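Local coordinates for protein prolyl endopeptidase (Myxococcus xanthus, PDB 2BKL) that probably hydrolyses oligopeptides on the carboxyl side of proline, and much less readily of alanine, as a serine peptidase of the S9A family, at residues P33-Q36 with T37-A41. Residues are numbered along the deposited sequence; the frame is centred on the assembly and turned at random.
Sequences PEVQ and TWMTA
Pro33 O receives Thr37 N at 2.9 Å, an i to i+4 bond near the start of helix 33-51. The hydroxyl of Thr37 lies beside its own backbone N (chi1 -65°), which brings Thr37 OG1 to 3.1 Å from the same Pro33 O. Glu34 O takes Trp38 N at 3.1 Å, a more bent bond at 154°. The carboxylate of Glu34 forms a salt bridge with Arg7 through OE2.

Val35 O accepts Met39 N at 2.9 Å, and CG of Met39 sits close beside this oxygen. Val35 CG1 meets Met39 SD at 3.7 Å. Gln36 O accepts Thr40 N at 3.0 Å. The Gln36 side chain bends at chi2 (-71°), which brings Gln36 NE2, itself hydrogen-bonded to Glu30 O, to 3.9 Å from Met39 CE.

Trp38 NE1 is hydrogen-bonded to Thr6 OG1, and the Trp38 ring packs on Val628 of helix 622-632 and Leu643 of strand 641-646, so this turn lies against the alpha/beta-hydrolase part of the fold. The backbone carbonyls of 33-36 are thus satisfied by the next turn, while the polar ends of Glu34, Gln36 and Trp38 find partners outside it. Between the side chains of Val35, Gln36 and Met39 the link is weak van der Waals contact.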
ATOM      1  N   PRO A  33     -31.551  -3.878   5.941  1.00 12.85           N
ATOM      2  CA  PRO A  33     -31.522  -5.201   6.575  1.00 13.35           C
ATOM      3  C   PRO A  33     -31.425  -6.386   5.602  1.00 11.91           C
ATOM      4  O   PRO A  33     -30.802  -7.397   5.920  1.00 12.29           O
ATOM      5  CB  PRO A  33     -32.836  -5.243   7.373  1.00 13.60           C
ATOM      6  CG  PRO A  33     -33.072  -3.834   7.701  1.00 14.11           C
ATOM      7  CD  PRO A  33     -32.656  -3.050   6.475  1.00 14.86           C
ATOM      8  N   GLU A  34     -32.046  -6.282   4.434  1.00  9.72           N
ATOM      9  CA  GLU A  34     -32.000  -7.383   3.498  1.00  9.62           C
ATOM     10  C   GLU A  34     -30.560  -7.625   3.049  1.00  8.13           C
ATOM     11  O   GLU A  34     -30.180  -8.762   2.805  1.00  7.96           O
ATOM     12  CB  GLU A  34     -32.866  -7.120   2.278  1.00 10.12           C
ATOM     13  CG  GLU A  34     -33.104  -8.358   1.444  1.00 10.54           C
ATOM     14  CD  GLU A  34     -33.875  -8.090   0.170  1.00 13.32           C
ATOM     15  OE1 GLU A  34     -34.226  -6.916  -0.122  1.00 15.50           O
ATOM     16  OE2 GLU A  34     -34.133  -9.081  -0.533  1.00 13.85           O
ATOM     17  N   VAL A  35     -29.801  -6.550   2.895  1.00  8.75           N
ATOM     18  CA  VAL A  35     -28.412  -6.658   2.443  1.00  7.00           C
ATOM     19  C   VAL A  35     -27.568  -7.261   3.582  1.00  8.09           C
ATOM     20  O   VAL A  35     -26.770  -8.160   3.335  1.00  9.20           O
ATOM     21  CB  VAL A  35     -27.845  -5.298   1.973  1.00  8.27           C
ATOM     22  CG1 VAL A  35     -26.351  -5.410   1.649  1.00  8.67           C
ATOM     23  CG2 VAL A  35     -28.644  -4.751   0.801  1.00  8.51           C
ATOM     24  N   GLN A  36     -27.765  -6.810   4.816  1.00  8.58           N
ATOM     25  CA  GLN A  36     -27.051  -7.425   5.942  1.00  9.58           C
ATOM     26  C   GLN A  36     -27.349  -8.908   6.073  1.00  9.26           C
ATOM     27  O   GLN A  36     -26.435  -9.702   6.282  1.00 10.49           O
ATOM     28  CB  GLN A  36     -27.383  -6.705   7.249  1.00 11.73           C
ATOM     29  CG  GLN A  36     -26.824  -5.303   7.303  1.00 14.23           C
ATOM     30  CD  GLN A  36     -25.296  -5.262   7.439  1.00 16.97           C
ATOM     31  OE1 GLN A  36     -24.685  -6.127   8.095  1.00 21.97           O
ATOM     32  NE2 GLN A  36     -24.678  -4.249   6.836  1.00 20.42           N
ATOM     33  N   THR A  37     -28.611  -9.305   5.920  1.00  7.95           N
ATOM     34  CA  THR A  37     -28.958 -10.725   5.953  1.00  8.85           C
ATOM     35  C   THR A  37     -28.228 -11.541   4.859  1.00  7.34           C
ATOM     36  O   THR A  37     -27.725 -12.662   5.095  1.00  9.57           O
ATOM     37  CB  THR A  37     -30.479 -10.886   5.807  1.00  8.67           C
ATOM     38  OG1 THR A  37     -31.113 -10.304   6.958  1.00 12.90           O
ATOM     39  CG2 THR A  37     -30.899 -12.320   5.828  1.00  8.66           C
ATOM     40  N   TRP A  38     -28.182 -10.971   3.660  1.00  8.26           N
ATOM     41  CA  TRP A  38     -27.514 -11.599   2.517  1.00  7.55           C
ATOM     42  C   TRP A  38     -26.019 -11.737   2.757  1.00  7.12           C
ATOM     43  O   TRP A  38     -25.420 -12.779   2.463  1.00  6.45           O
ATOM     44  CB  TRP A  38     -27.838 -10.785   1.267  1.00  5.83           C
ATOM     45  CG  TRP A  38     -27.285 -11.255  -0.010  1.00  6.56           C
ATOM     46  CD1 TRP A  38     -27.917 -12.050  -0.910  1.00  7.19           C
ATOM     47  CD2 TRP A  38     -26.001 -10.938  -0.577  1.00  6.55           C
ATOM     48  NE1 TRP A  38     -27.120 -12.261  -2.012  1.00  8.11           N
ATOM     49  CE2 TRP A  38     -25.939 -11.576  -1.838  1.00  7.49           C
ATOM     50  CE3 TRP A  38     -24.900 -10.164  -0.150  1.00  7.47           C
ATOM     51  CZ2 TRP A  38     -24.833 -11.455  -2.678  1.00  7.57           C
ATOM     52  CZ3 TRP A  38     -23.798 -10.062  -0.978  1.00  7.57           C
ATOM     53  CH2 TRP A  38     -23.768 -10.701  -2.216  1.00  7.88           C
ATOM     54  N   MET A  39     -25.419 -10.687   3.296  1.00  7.89           N
ATOM     55  CA  MET A  39     -24.003 -10.704   3.653  1.00  6.56           C
ATOM     56  C   MET A  39     -23.686 -11.829   4.636  1.00  6.99           C
ATOM     57  O   MET A  39     -22.746 -12.597   4.451  1.00  8.41           O
ATOM     58  CB  MET A  39     -23.595  -9.364   4.238  1.00  8.64           C
ATOM     59  CG  MET A  39     -23.549  -8.259   3.198  1.00  8.79           C
ATOM     60  SD  MET A  39     -23.584  -6.608   3.878  1.00 13.54           S
ATOM     61  CE  MET A  39     -22.209  -6.602   4.907  1.00 14.76           C
ATOM     62  N   THR A  40     -24.480 -11.917   5.687  1.00  8.13           N
ATOM     63  CA  THR A  40     -24.279 -12.962   6.676  1.00  8.09           C
ATOM     64  C   THR A  40     -24.393 -14.339   6.032  1.00  6.82           C
ATOM     65  O   THR A  40     -23.590 -15.233   6.302  1.00  9.13           O
ATOM     66  CB  THR A  40     -25.315 -12.781   7.782  1.00  8.03           C
ATOM     67  OG1 THR A  40     -25.094 -11.527   8.428  1.00 11.25           O
ATOM     68  CG2 THR A  40     -25.158 -13.858   8.882  1.00 10.78           C
ATOM     69  N   ALA A  41     -25.401 -14.520   5.183  1.00  8.02           N
ATOM     70  CA  ALA A  41     -25.603 -15.801   4.507  1.00  8.55           C
ATOM     71  C   ALA A  41     -24.487 -16.137   3.518  1.00  8.01           C
ATOM     72  O   ALA A  41     -24.040 -17.284   3.451  1.00  8.93           O
ATOM     73  CB  ALA A  41     -26.947 -15.816   3.812  1.00  8.78           C
TER